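Local coordinates for protein Pvc1 (Photorhabdus asymbiotica subsp. asymbiotica, PDB 6J0B) that probably forms the inner tube of an extracellular contractile injection system, stacking within a surrounding sheath in a bacteriophage tail-like assembly, at residues M[106-111]-M[144-149]; M[17-22]-M[31-36]; M[92-97]-M[113-118]; M[26-31]-M[75-80]. All blocks are in the same frame, centred on the assembly; numbering follows the deposited sequence.

Contact 1. Residues M[106-111]-M[144-149]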
loop_
_atom_site.group_PDB
_atom_site.type_symbol
_atom_site.label_atom_id
_atom_site.label_comp_id
_atom_site.label_asym_id
_atom_site.label_seq_id
_atom_site.Cartn_x
_atom_site.Cartn_y
_atom_site.Cartn_z
ATOM N N LEU M 106 -41.246 19.266 0.258
ATOM C CA LEU M 106 -40.122 18.363 0.072
ATOM C C LEU M 106 -40.212 17.708 -1.296
ATOM O O LEU M 106 -41.306 17.435 -1.797
ATOM C CB LEU M 106 -40.086 17.281 1.147
ATOM C CG LEU M 106 -40.230 17.553 2.642
ATOM C CD1 LEU M 106 -39.626 16.393 3.336
ATOM C CD2 LEU M 106 -39.537 18.782 3.112
ATOM N N LEU M 107 -39.056 17.450 -1.895
ATOM C CA LEU M 107 -38.994 16.788 -3.189
ATOM C C LEU M 107 -38.512 15.350 -3.082
ATOM O O LEU M 107 -39.073 14.463 -3.727
ATOM C CB LEU M 107 -38.082 17.576 -4.133
ATOM C CG LEU M 107 -38.326 19.086 -4.166
ATOM C CD1 LEU M 107 -37.346 19.774 -5.084
ATOM C CD2 LEU M 107 -39.741 19.399 -4.591
ATOM N N MET M 108 -37.487 15.109 -2.271
ATOM C CA MET M 108 -37.001 13.776 -1.960
ATOM C C MET M 108 -36.687 13.725 -0.476
ATOM O O MET M 108 -36.532 14.759 0.172
ATOM C CB MET M 108 -35.758 13.419 -2.770
ATOM C CG MET M 108 -36.049 12.881 -4.138
ATOM S SD MET M 108 -36.819 11.266 -4.050
ATOM C CE MET M 108 -37.524 11.201 -5.683
ATOM N N THR M 109 -36.604 12.516 0.068
ATOM C CA THR M 109 -36.338 12.355 1.490
ATOM C C THR M 109 -35.531 11.087 1.710
ATOM O O THR M 109 -35.903 10.024 1.215
ATOM C CB THR M 109 -37.639 12.298 2.304
ATOM O OG1 THR M 109 -38.409 13.481 2.076
ATOM C CG2 THR M 109 -37.345 12.198 3.788
ATOM N N TRP M 110 -34.429 11.212 2.440
ATOM C CA TRP M 110 -33.653 10.085 2.924
ATOM C C TRP M 110 -33.853 9.962 4.426
ATOM O O TRP M 110 -34.010 10.962 5.123
ATOM C CB TRP M 110 -32.168 10.257 2.604
ATOM C CG TRP M 110 -31.841 10.049 1.165
ATOM C CD1 TRP M 110 -31.307 8.933 0.608
ATOM C CD2 TRP M 110 -32.034 10.978 0.096
ATOM N NE1 TRP M 110 -31.150 9.105 -0.741
ATOM C CE2 TRP M 110 -31.591 10.355 -1.081
ATOM C CE3 TRP M 110 -32.535 12.280 0.019
ATOM C CZ2 TRP M 110 -31.636 10.983 -2.318
ATOM C CZ3 TRP M 110 -32.576 12.900 -1.207
ATOM C CH2 TRP M 110 -32.133 12.253 -2.359
ATOM N N ASN M 111 -33.874 8.731 4.923
ATOM C CA ASN M 111 -34.081 8.476 6.341
ATOM C C ASN M 111 -32.983 7.562 6.846
ATOM O O ASN M 111 -32.706 6.528 6.236
ATOM C CB ASN M 111 -35.442 7.839 6.608
ATOM C CG ASN M 111 -36.582 8.696 6.137
ATOM O OD1 ASN M 111 -36.575 9.909 6.319
ATOM N ND2 ASN M 111 -37.573 8.072 5.516
ATOM N N VAL M 144 -30.393 3.214 5.534
ATOM C CA VAL M 144 -30.768 4.326 4.671
ATOM C C VAL M 144 -31.909 3.869 3.781
ATOM O O VAL M 144 -31.785 2.873 3.062
ATOM C CB VAL M 144 -29.584 4.803 3.830
ATOM C CG1 VAL M 144 -30.009 5.934 2.923
ATOM C CG2 VAL M 144 -28.546 5.257 4.727
ATOM N N ILE M 145 -33.025 4.583 3.832
ATOM C CA ILE M 145 -34.098 4.406 2.867
ATOM C C ILE M 145 -34.384 5.751 2.223
ATOM O O ILE M 145 -34.208 6.801 2.847
ATOM C CB ILE M 145 -35.376 3.811 3.494
ATOM C CG1 ILE M 145 -35.888 4.674 4.639
ATOM C CG2 ILE M 145 -35.124 2.400 3.961
ATOM C CD1 ILE M 145 -37.373 4.583 4.829
ATOM N N MET M 146 -34.800 5.710 0.968
ATOM C CA MET M 146 -35.085 6.894 0.176
ATOM C C MET M 146 -36.576 6.935 -0.106
ATOM O O MET M 146 -37.140 5.969 -0.627
ATOM C CB MET M 146 -34.279 6.862 -1.121
ATOM C CG MET M 146 -34.674 7.855 -2.184
ATOM S SD MET M 146 -33.638 7.560 -3.630
ATOM C CE MET M 146 -33.986 8.986 -4.640
ATOM N N GLN M 147 -37.215 8.039 0.256
ATOM C CA GLN M 147 -38.655 8.192 0.121
ATOM C C GLN M 147 -38.973 9.231 -0.940
ATOM O O GLN M 147 -38.339 10.287 -0.997
ATOM C CB GLN M 147 -39.294 8.603 1.447
ATOM C CG GLN M 147 -39.729 7.448 2.317
ATOM C CD GLN M 147 -41.102 6.922 1.948
ATOM O OE1 GLN M 147 -41.743 7.417 1.022
ATOM N NE2 GLN M 147 -41.563 5.914 2.677
ATOM N N ALA M 148 -39.956 8.927 -1.776
ATOM C CA ALA M 148 -40.415 9.894 -2.759
ATOM C C ALA M 148 -41.313 10.921 -2.088
ATOM O O ALA M 148 -42.314 10.562 -1.460
ATOM C CB ALA M 148 -41.162 9.193 -3.889
ATOM N N VAL M 149 -40.933 12.194 -2.222
ATOM C CA VAL M 149 -41.637 13.361 -1.677
ATOM C C VAL M 149 -41.852 13.272 -0.166
ATOM O O VAL M 149 -40.898 13.321 0.609
ATOM C CB VAL M 149 -42.981 13.591 -2.400
ATOM C CG1 VAL M 149 -43.589 14.895 -1.962
ATOM C CG2 VAL M 149 -42.785 13.585 -3.906
#
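Trp110 and Met146 face each other as a non-hydrogen-bonded pair where strand 108-111 runs antiparallel to strand 144-148, the axes 4.6 Å apart at 158°, in the beta-sheet of this phage tail-tube fold. Their side chains lie side by side and point the same way. Met146 CG, anti to the backbone N (chi1 167°), lies 3.9 Å above the plane of the Trp110 indole, offset toward the rim, and the chain continues extended to SD and CE. CB sits 4.2 Å from the centroid of the five-membered ring, a CH-pi contact, and SD follows obliquely as a Met-aromatic contact. The terminal CE passes the benzo rim, 3.9 Å from Trp110 CZ2, and fills the hollow between that ring and Met108, whose SD lies 3.7 Å from Met146 CE. At the other end of the indole, Val144 CG1 is a bump against the edge, near the ring plane at CD1. Phe125 of a second Pvc1 subunit meets the same indole edge-to-face, so this side of the sheet is a subunit interface. Backbone bonds pair Thr109 with Gln147, and Asn111 with Ile145, in both directions, while the bond from Val149 N to Leu107 O is weak. The side chains of Thr109, Asn111, Ile145 and Gln147 occupy the opposite face; there Pvc2 packs against Asn111 and Gln147. On that face Thr109 CB stands 4.1 Å from Gln147 CB, and Ile145 CG1 reaches across to Asn111 CB at 3.8 Å.

Contact 2. Residues M[17-22]-M[31-36]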
loop_
_atom_site.group_PDB
_atom_site.type_symbol
_atom_site.label_atom_id
_atom_site.label_comp_id
_atom_site.label_asym_id
_atom_site.label_seq_id
_atom_site.Cartn_x
_atom_site.Cartn_y
_atom_site.Cartn_z
ATOM N N TYR M 17 -28.278 21.620 -3.668
ATOM C CA TYR M 17 -27.796 22.570 -2.677
ATOM C C TYR M 17 -28.849 23.001 -1.668
ATOM O O TYR M 17 -28.496 23.607 -0.655
ATOM C CB TYR M 17 -27.200 23.794 -3.372
ATOM C CG TYR M 17 -28.098 24.480 -4.369
ATOM C CD1 TYR M 17 -29.022 25.430 -3.958
ATOM C CD2 TYR M 17 -27.998 24.209 -5.723
ATOM C CE1 TYR M 17 -29.836 26.064 -4.855
ATOM C CE2 TYR M 17 -28.810 24.849 -6.631
ATOM C CZ TYR M 17 -29.729 25.769 -6.186
ATOM O OH TYR M 17 -30.547 26.411 -7.076
ATOM N N ARG M 18 -30.117 22.702 -1.902
ATOM C CA ARG M 18 -31.187 23.100 -0.996
ATOM C C ARG M 18 -31.704 21.856 -0.289
ATOM O O ARG M 18 -32.371 21.021 -0.905
ATOM C CB ARG M 18 -32.291 23.809 -1.772
ATOM C CG ARG M 18 -33.217 24.681 -0.948
ATOM C CD ARG M 18 -32.462 25.712 -0.139
ATOM N NE ARG M 18 -31.485 26.454 -0.924
ATOM C CZ ARG M 18 -31.605 27.733 -1.245
ATOM N NH1 ARG M 18 -32.666 28.416 -0.849
ATOM N NH2 ARG M 18 -30.664 28.328 -1.961
ATOM N N PHE M 19 -31.391 21.726 0.999
ATOM C CA PHE M 19 -31.749 20.528 1.739
ATOM C C PHE M 19 -31.963 20.862 3.207
ATOM O O PHE M 19 -31.444 21.853 3.720
ATOM C CB PHE M 19 -30.692 19.423 1.576
ATOM C CG PHE M 19 -29.299 19.826 1.976
ATOM C CD1 PHE M 19 -28.835 19.594 3.259
ATOM C CD2 PHE M 19 -28.436 20.387 1.056
ATOM C CE1 PHE M 19 -27.559 19.948 3.618
ATOM C CE2 PHE M 19 -27.162 20.741 1.414
ATOM C CZ PHE M 19 -26.725 20.520 2.694
ATOM N N ILE M 20 -32.739 20.015 3.880
ATOM C CA ILE M 20 -33.029 20.142 5.304
ATOM C C ILE M 20 -32.537 18.887 6.005
ATOM O O ILE M 20 -32.908 17.775 5.622
ATOM C CB ILE M 20 -34.532 20.335 5.575
ATOM C CG1 ILE M 20 -35.110 21.442 4.709
ATOM C CG2 ILE M 20 -34.768 20.668 7.027
ATOM C CD1 ILE M 20 -34.499 22.788 4.942
ATOM N N VAL M 21 -31.717 19.066 7.032
ATOM C CA VAL M 21 -31.242 17.973 7.870
ATOM C C VAL M 21 -31.910 18.102 9.229
ATOM O O VAL M 21 -31.991 19.201 9.785
ATOM C CB VAL M 21 -29.708 17.991 8.001
ATOM C CG1 VAL M 21 -29.214 16.734 8.674
ATOM C CG2 VAL M 21 -29.075 18.141 6.646
ATOM N N SER M 22 -32.400 16.985 9.758
ATOM C CA SER M 22 -33.133 16.987 11.018
ATOM C C SER M 22 -32.628 15.844 11.882
ATOM O O SER M 22 -32.872 14.678 11.570
ATOM C CB SER M 22 -34.632 16.860 10.781
ATOM O OG SER M 22 -35.323 16.962 12.008
ATOM N N ASN M 31 -23.867 22.398 6.419
ATOM C CA ASN M 31 -23.211 22.878 5.213
ATOM C C ASN M 31 -23.188 21.801 4.137
ATOM O O ASN M 31 -23.441 22.083 2.963
ATOM C CB ASN M 31 -21.798 23.346 5.546
ATOM C CG ASN M 31 -21.042 23.825 4.334
ATOM O OD1 ASN M 31 -21.614 24.408 3.420
ATOM N ND2 ASN M 31 -19.742 23.579 4.319
ATOM N N SER M 32 -22.882 20.562 4.511
ATOM C CA SER M 32 -22.858 19.476 3.546
ATOM C C SER M 32 -23.101 18.157 4.258
ATOM O O SER M 32 -22.814 18.008 5.445
ATOM C CB SER M 32 -21.531 19.420 2.789
ATOM O OG SER M 32 -20.628 18.541 3.424
ATOM N N VAL M 33 -23.659 17.204 3.514
ATOM C CA VAL M 33 -23.901 15.842 3.976
ATOM C C VAL M 33 -23.235 14.897 2.986
ATOM O O VAL M 33 -23.355 15.080 1.772
ATOM C CB VAL M 33 -25.410 15.532 4.082
ATOM C CG1 VAL M 33 -25.641 14.165 4.685
ATOM C CG2 VAL M 33 -26.135 16.593 4.876
ATOM N N SER M 34 -22.530 13.890 3.494
ATOM C CA SER M 34 -21.789 12.971 2.642
ATOM C C SER M 34 -22.023 11.531 3.076
ATOM O O SER M 34 -22.592 11.259 4.132
ATOM C CB SER M 34 -20.291 13.285 2.663
ATOM O OG SER M 34 -19.557 12.253 2.035
ATOM N N GLY M 35 -21.562 10.602 2.246
ATOM C CA GLY M 35 -21.751 9.190 2.548
ATOM C C GLY M 35 -23.152 8.751 2.180
ATOM O O GLY M 35 -23.617 8.984 1.058
ATOM N N LEU M 36 -23.802 8.061 3.119
ATOM C CA LEU M 36 -25.246 7.811 3.126
ATOM C C LEU M 36 -25.680 6.887 1.984
ATOM O O LEU M 36 -26.746 7.037 1.396
ATOM C CB LEU M 36 -26.018 9.140 3.098
ATOM C CG LEU M 36 -27.454 9.247 3.584
ATOM C CD1 LEU M 36 -27.471 8.702 4.937
ATOM C CD2 LEU M 36 -27.884 10.672 3.601
#
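Phe19 and Val21, on strand 19-22, look across to Val33 on strand 32-35; the two strand axes pass 9.2 Å apart and cross at 74°, too far for backbone pairing, and no hydrogen bond joins the segments. The closest CA atoms belong to Val21 and Val33, 8.6 Å apart, and the intervening gap is spanned by side chains, consistent with facing walls of the curled sheet of the tail-tube barrel. Val33 CG2 is the shared contact point, 3.8 Å from Val21 CG2 and 3.9 Å from Phe19 CE1. Val21 and Val33 run alongside each other in opposite directions, whereas the Phe19 ring comes to Val33 at a slant. Phe19 CG stands between the backbone N and the carbonyl carbon (chi1 56°), and the ring's far end reaches the start of the other segment: CZ is 3.6 Å from Asn31 O, which lies at the ring edge near its plane. Asn31 and Ser32 both face Arg67, forming a classic beta bulge at the entry to strand 32-35. Within the chain, Ile96 also packs on Val21, and Leu66 on Val33. A second Pvc1 subunit extends the sheet by pairing antiparallel with Ser32 and Val33, and its Phe125 packs on Val33. The chemistry is thus almost wholly apolar: the contact between the strands consists of methyls and an aromatic edge, with the Asn31 carbonyl oxygen as the one polar element, a placement that would be mildly favourable with the ring's C-H edge.

Contact 3. Residues M[92-97]-M[113-118]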
loop_
_atom_site.group_PDB
_atom_site.type_symbol
_atom_site.label_atom_id
_atom_site.label_comp_id
_atom_site.label_asym_id
_atom_site.label_seq_id
_atom_site.Cartn_x
_atom_site.Cartn_y
_atom_site.Cartn_z
ATOM N N LYS M 92 -30.335 8.555 17.444
ATOM C CA LYS M 92 -31.485 9.288 16.949
ATOM C C LYS M 92 -31.496 9.246 15.432
ATOM O O LYS M 92 -30.483 8.969 14.788
ATOM C CB LYS M 92 -31.484 10.730 17.458
ATOM C CG LYS M 92 -30.173 11.427 17.288
ATOM C CD LYS M 92 -30.125 12.729 18.055
ATOM C CE LYS M 92 -30.125 12.509 19.542
ATOM N NZ LYS M 92 -29.790 13.770 20.246
ATOM N N ASP M 93 -32.664 9.521 14.867
ATOM C CA ASP M 93 -32.880 9.392 13.438
ATOM C C ASP M 93 -32.577 10.701 12.727
ATOM O O ASP M 93 -32.980 11.775 13.175
ATOM C CB ASP M 93 -34.316 8.960 13.157
ATOM C CG ASP M 93 -34.713 7.727 13.945
ATOM O OD1 ASP M 93 -33.832 6.894 14.234
ATOM O OD2 ASP M 93 -35.904 7.592 14.285
ATOM N N ILE M 94 -31.863 10.596 11.612
ATOM C CA ILE M 94 -31.461 11.731 10.793
ATOM C C ILE M 94 -32.248 11.643 9.494
ATOM O O ILE M 94 -32.363 10.562 8.913
ATOM C CB ILE M 94 -29.938 11.728 10.542
ATOM C CG1 ILE M 94 -29.192 12.441 11.670
ATOM C CG2 ILE M 94 -29.560 12.381 9.228
ATOM C CD1 ILE M 94 -28.963 11.609 12.893
ATOM N N THR M 95 -32.855 12.750 9.079
ATOM C CA THR M 95 -33.558 12.811 7.805
ATOM C C THR M 95 -32.983 13.937 6.964
ATOM O O THR M 95 -32.953 15.086 7.406
ATOM C CB THR M 95 -35.063 13.037 7.978
ATOM O OG1 THR M 95 -35.297 14.398 8.352
ATOM C CG2 THR M 95 -35.655 12.120 9.036
ATOM N N ILE M 96 -32.538 13.613 5.760
ATOM C CA ILE M 96 -32.172 14.617 4.771
ATOM C C ILE M 96 -33.336 14.757 3.809
ATOM O O ILE M 96 -34.040 13.787 3.518
ATOM C CB ILE M 96 -30.881 14.260 4.013
ATOM C CG1 ILE M 96 -29.953 13.416 4.887
ATOM C CG2 ILE M 96 -30.203 15.527 3.543
ATOM C CD1 ILE M 96 -29.202 14.175 5.937
ATOM N N SER M 97 -33.551 15.969 3.307
ATOM C CA SER M 97 -34.731 16.229 2.487
ATOM C C SER M 97 -34.436 17.367 1.525
ATOM O O SER M 97 -34.301 18.510 1.957
ATOM C CB SER M 97 -35.925 16.568 3.364
ATOM O OG SER M 97 -36.329 15.463 4.148
ATOM N N SER M 113 -31.578 5.512 10.338
ATOM C CA SER M 113 -32.034 4.985 11.614
ATOM C C SER M 113 -30.849 4.736 12.531
ATOM O O SER M 113 -29.793 4.293 12.073
ATOM C CB SER M 113 -32.810 3.686 11.421
ATOM O OG SER M 113 -33.937 3.886 10.592
ATOM N N ASN M 114 -31.041 5.038 13.821
ATOM C CA ASN M 114 -30.126 4.666 14.907
ATOM C C ASN M 114 -28.724 5.238 14.717
ATOM O O ASN M 114 -27.727 4.561 14.964
ATOM C CB ASN M 114 -30.049 3.147 15.079
ATOM C CG ASN M 114 -31.317 2.551 15.634
ATOM O OD1 ASN M 114 -31.831 1.561 15.121
ATOM N ND2 ASN M 114 -31.812 3.131 16.702
ATOM N N ALA M 115 -28.638 6.483 14.268
ATOM C CA ALA M 115 -27.337 7.098 14.054
ATOM C C ALA M 115 -26.771 7.610 15.368
ATOM O O ALA M 115 -27.481 8.220 16.168
ATOM C CB ALA M 115 -27.440 8.235 13.044
ATOM N N PHE M 116 -25.491 7.347 15.592
ATOM C CA PHE M 116 -24.788 7.790 16.783
ATOM C C PHE M 116 -23.419 8.315 16.379
ATOM O O PHE M 116 -22.864 7.869 15.374
ATOM C CB PHE M 116 -24.669 6.649 17.813
ATOM C CG PHE M 116 -23.834 5.483 17.369
ATOM C CD1 PHE M 116 -24.401 4.451 16.654
ATOM C CD2 PHE M 116 -22.498 5.392 17.721
ATOM C CE1 PHE M 116 -23.649 3.383 16.260
ATOM C CE2 PHE M 116 -21.743 4.323 17.323
ATOM C CZ PHE M 116 -22.319 3.317 16.596
ATOM N N PRO M 117 -22.855 9.272 17.122
ATOM C CA PRO M 117 -21.649 9.940 16.629
ATOM C C PRO M 117 -20.345 9.252 16.989
ATOM O O PRO M 117 -20.136 8.765 18.101
ATOM C CB PRO M 117 -21.734 11.311 17.306
ATOM C CG PRO M 117 -22.393 11.045 18.569
ATOM C CD PRO M 117 -23.340 9.912 18.356
ATOM N N THR M 118 -19.466 9.188 15.999
ATOM C CA THR M 118 -18.048 8.943 16.197
ATOM C C THR M 118 -17.304 10.087 15.530
ATOM O O THR M 118 -17.808 10.679 14.585
ATOM C CB THR M 118 -17.593 7.608 15.588
ATOM O OG1 THR M 118 -17.559 7.719 14.161
ATOM C CG2 THR M 118 -18.535 6.482 15.956
#
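The flat peptide groups of Lys92 and Ala115 meet as an antiparallel hydrogen-bonded pair. Ala115 N approaches Lys92 O from above the carbonyl plane, 38° out of it, at 3.1 Å; the return bond from Lys92 N to Ala115 O is also 3.1 Å long but straighter, 166° at the hydrogen. Further along, the Phe116 ring has Asn114 O at its edge, in plane. Lys92 makes a cation-pi contact with the Trp80 indole of the same chain. Next to the paired peptides, the Asp93 carboxylate turns toward the corner at Asn114: its OD1 accepts a weak bond from Asn114 N at 3.4 Å, while its stronger partner is Ser2 N of a neighbouring Pvc1 subunit. Ile94 CD1 touches Ala115 CB at 3.7 Å, and Leu139 and Ala141 of strand 134-148 pack nearby. The chain turns a corner at Asn114, between the Lys92-Ala115 pair and the pairing of Ile94 with Val112. This is the open end of the beta-hairpin formed by strands 92-99 and 106-121, where one long strand bends from one face of the tail-tube barrel to the next.

Contact 4. Residues M[26-31]-M[75-80]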
loop_
_atom_site.group_PDB
_atom_site.type_symbol
_atom_site.label_atom_id
_atom_site.label_comp_id
_atom_site.label_asym_id
_atom_site.label_seq_id
_atom_site.Cartn_x
_atom_site.Cartn_y
_atom_site.Cartn_z
ATOM N N GLU M 26 -34.580 17.822 16.929
ATOM C CA GLU M 26 -34.025 19.073 16.441
ATOM C C GLU M 26 -33.930 19.062 14.923
ATOM O O GLU M 26 -33.827 18.009 14.292
ATOM C CB GLU M 26 -32.634 19.303 17.027
ATOM C CG GLU M 26 -32.556 19.199 18.537
ATOM C CD GLU M 26 -31.130 19.051 19.033
ATOM O OE1 GLU M 26 -30.225 18.841 18.198
ATOM O OE2 GLU M 26 -30.915 19.140 20.261
ATOM N N LYS M 27 -33.967 20.253 14.334
ATOM C CA LYS M 27 -33.510 20.457 12.968
ATOM C C LYS M 27 -32.426 21.520 12.997
ATOM O O LYS M 27 -32.601 22.581 13.606
ATOM C CB LYS M 27 -34.653 20.839 12.013
ATOM C CG LYS M 27 -35.523 22.021 12.401
ATOM C CD LYS M 27 -36.438 22.413 11.248
ATOM C CE LYS M 27 -35.648 22.910 10.041
ATOM N NZ LYS M 27 -35.056 24.263 10.258
ATOM N N ILE M 28 -31.288 21.216 12.386
ATOM C CA ILE M 28 -30.143 22.116 12.441
ATOM C C ILE M 28 -29.574 22.316 11.045
ATOM O O ILE M 28 -29.513 21.361 10.258
ATOM C CB ILE M 28 -29.074 21.597 13.411
ATOM C CG1 ILE M 28 -29.056 20.073 13.433
ATOM C CG2 ILE M 28 -29.342 22.131 14.792
ATOM C CD1 ILE M 28 -28.049 19.497 14.400
ATOM N N PRO M 29 -29.160 23.533 10.692
ATOM C CA PRO M 29 -28.651 23.786 9.339
ATOM C C PRO M 29 -27.240 23.245 9.165
ATOM O O PRO M 29 -26.351 23.516 9.974
ATOM C CB PRO M 29 -28.681 25.312 9.232
ATOM C CG PRO M 29 -28.602 25.786 10.629
ATOM C CD PRO M 29 -29.308 24.776 11.466
ATOM N N PHE M 30 -27.037 22.479 8.101
ATOM C CA PHE M 30 -25.752 21.864 7.821
ATOM C C PHE M 30 -25.193 22.386 6.508
ATOM O O PHE M 30 -25.934 22.765 5.602
ATOM C CB PHE M 30 -25.863 20.343 7.772
ATOM C CG PHE M 30 -25.737 19.695 9.108
ATOM C CD1 PHE M 30 -24.495 19.460 9.651
ATOM C CD2 PHE M 30 -26.854 19.333 9.829
ATOM C CE1 PHE M 30 -24.366 18.880 10.889
ATOM C CE2 PHE M 30 -26.729 18.740 11.061
ATOM C CZ PHE M 30 -25.482 18.515 11.589
ATOM N N ASN M 31 -23.867 22.398 6.419
ATOM C CA ASN M 31 -23.211 22.878 5.213
ATOM C C ASN M 31 -23.188 21.801 4.137
ATOM O O ASN M 31 -23.441 22.083 2.963
ATOM C CB ASN M 31 -21.798 23.346 5.546
ATOM C CG ASN M 31 -21.042 23.825 4.334
ATOM O OD1 ASN M 31 -21.614 24.408 3.420
ATOM N ND2 ASN M 31 -19.742 23.579 4.319
ATOM N N THR M 75 -23.148 24.672 20.695
ATOM C CA THR M 75 -22.432 23.404 20.507
ATOM C C THR M 75 -23.407 22.290 20.865
ATOM O O THR M 75 -23.392 21.804 21.997
ATOM C CB THR M 75 -21.165 23.281 21.381
ATOM O OG1 THR M 75 -21.547 22.990 22.729
ATOM C CG2 THR M 75 -20.357 24.532 21.400
ATOM N N GLU M 76 -24.238 21.859 19.922
ATOM C CA GLU M 76 -25.043 20.674 20.177
ATOM C C GLU M 76 -24.687 19.511 19.268
ATOM O O GLU M 76 -25.302 18.448 19.377
ATOM C CB GLU M 76 -26.546 20.988 20.107
ATOM C CG GLU M 76 -27.123 21.479 18.799
ATOM C CD GLU M 76 -28.607 21.797 18.946
ATOM O OE1 GLU M 76 -29.186 21.440 19.993
ATOM O OE2 GLU M 76 -29.193 22.409 18.034
ATOM N N LEU M 77 -23.700 19.677 18.389
ATOM C CA LEU M 77 -23.023 18.519 17.823
ATOM C C LEU M 77 -22.002 17.955 18.795
ATOM O O LEU M 77 -21.778 16.741 18.818
ATOM C CB LEU M 77 -22.323 18.877 16.514
ATOM C CG LEU M 77 -23.142 19.110 15.251
ATOM C CD1 LEU M 77 -22.211 19.104 14.051
ATOM C CD2 LEU M 77 -24.229 18.062 15.105
ATOM N N PHE M 78 -21.373 18.816 19.593
ATOM C CA PHE M 78 -20.373 18.359 20.547
ATOM C C PHE M 78 -21.011 17.688 21.753
ATOM O O PHE M 78 -20.479 16.696 22.258
ATOM C CB PHE M 78 -19.495 19.524 21.000
ATOM C CG PHE M 78 -18.583 19.181 22.143
ATOM C CD1 PHE M 78 -18.858 19.616 23.430
ATOM C CD2 PHE M 78 -17.455 18.412 21.931
ATOM C CE1 PHE M 78 -18.028 19.285 24.477
ATOM C CE2 PHE M 78 -16.621 18.086 22.976
ATOM C CZ PHE M 78 -16.909 18.519 24.247
ATOM N N ASP M 79 -22.135 18.224 22.237
ATOM C CA ASP M 79 -22.783 17.666 23.421
ATOM C C ASP M 79 -23.371 16.291 23.152
ATOM O O ASP M 79 -23.561 15.506 24.085
ATOM C CB ASP M 79 -23.880 18.605 23.913
ATOM C CG ASP M 79 -23.338 19.770 24.710
ATOM O OD1 ASP M 79 -22.204 19.669 25.224
ATOM O OD2 ASP M 79 -24.053 20.783 24.838
ATOM N N TRP M 80 -23.669 15.987 21.892
ATOM C CA TRP M 80 -24.104 14.646 21.530
ATOM C C TRP M 80 -22.951 13.656 21.620
ATOM O O TRP M 80 -23.117 12.553 22.150
ATOM C CB TRP M 80 -24.701 14.675 20.127
ATOM C CG TRP M 80 -25.354 13.416 19.684
ATOM C CD1 TRP M 80 -25.802 12.394 20.464
ATOM C CD2 TRP M 80 -25.636 13.046 18.336
ATOM N NE1 TRP M 80 -26.341 11.406 19.683
ATOM C CE2 TRP M 80 -26.257 11.788 18.371
ATOM C CE3 TRP M 80 -25.426 13.659 17.102
ATOM C CZ2 TRP M 80 -26.654 11.128 17.220
ATOM C CZ3 TRP M 80 -25.831 13.006 15.963
ATOM C CH2 TRP M 80 -26.441 11.756 16.028
#
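Glu76 and Glu26 point their carboxylates at each other: Glu76 CG takes the crowded position between the backbone N and the carbonyl carbon (chi1 62°), Glu26 CG lies anti to its carbonyl carbon (chi1 -52°), and both chains continue extended. They meet tip to tip, with the carboxylate planes 32° apart and Glu26 OE2 modelled 2.9 Å from Glu76 OE1. The two oxygens face each other as like charges; groups this close would be expected to repel, and the spacing is doubtful at this resolution. Next to the acids the contact turns apolar. Ile28 CG2 lies beside Glu76 OE2, and Ile28 CD1 is 4.1 Å from Leu77 CD2. Leu77 uses both its methyls on Phe30, CD1 at 3.8 Å from CE1 and CD2 at 3.8 Å from CZ, with CD2 at the ring edge near its plane; the two side chains reach toward each other end on. The acidic pair thus borders a small apolar patch, and Lys68 makes a cation-pi contact with the same Phe30 ring. The loop 26-31, which links strand 19-23 to strand 32-35, is joined in this way to the turn leading into helix 78-82; Phe30 also packs on Leu66 of strand 52-69, while Leu77 leans on Ile137 of strand 134-148.

How the contacts relate
Contacts 1 and 3 share strand 106-121, with centres 14 Å apart, and are stitched together by a probable hydrogen bond from Trp110 N to Ile96 O (2.8 Å). Contact 2 joins the same sheet through strand 19-23, where Ile20 N probably bonds Ser97 O at 2.9 Å, and Leu36 packs on both Val144 and Ile96. Contact 4 shares Asn31 with contact 2, and Phe30 CD2 lies 3.6 Å from Val21 CB. It meets contact 3 through Trp80, which packs on Ala115 and Pro117. Contacts 1 and 4 do not touch, their nearest atoms being about 9 Å apart. Contacts 1 and 2 both reach one neighbouring Pvc1 subunit, and 3 and 4 another.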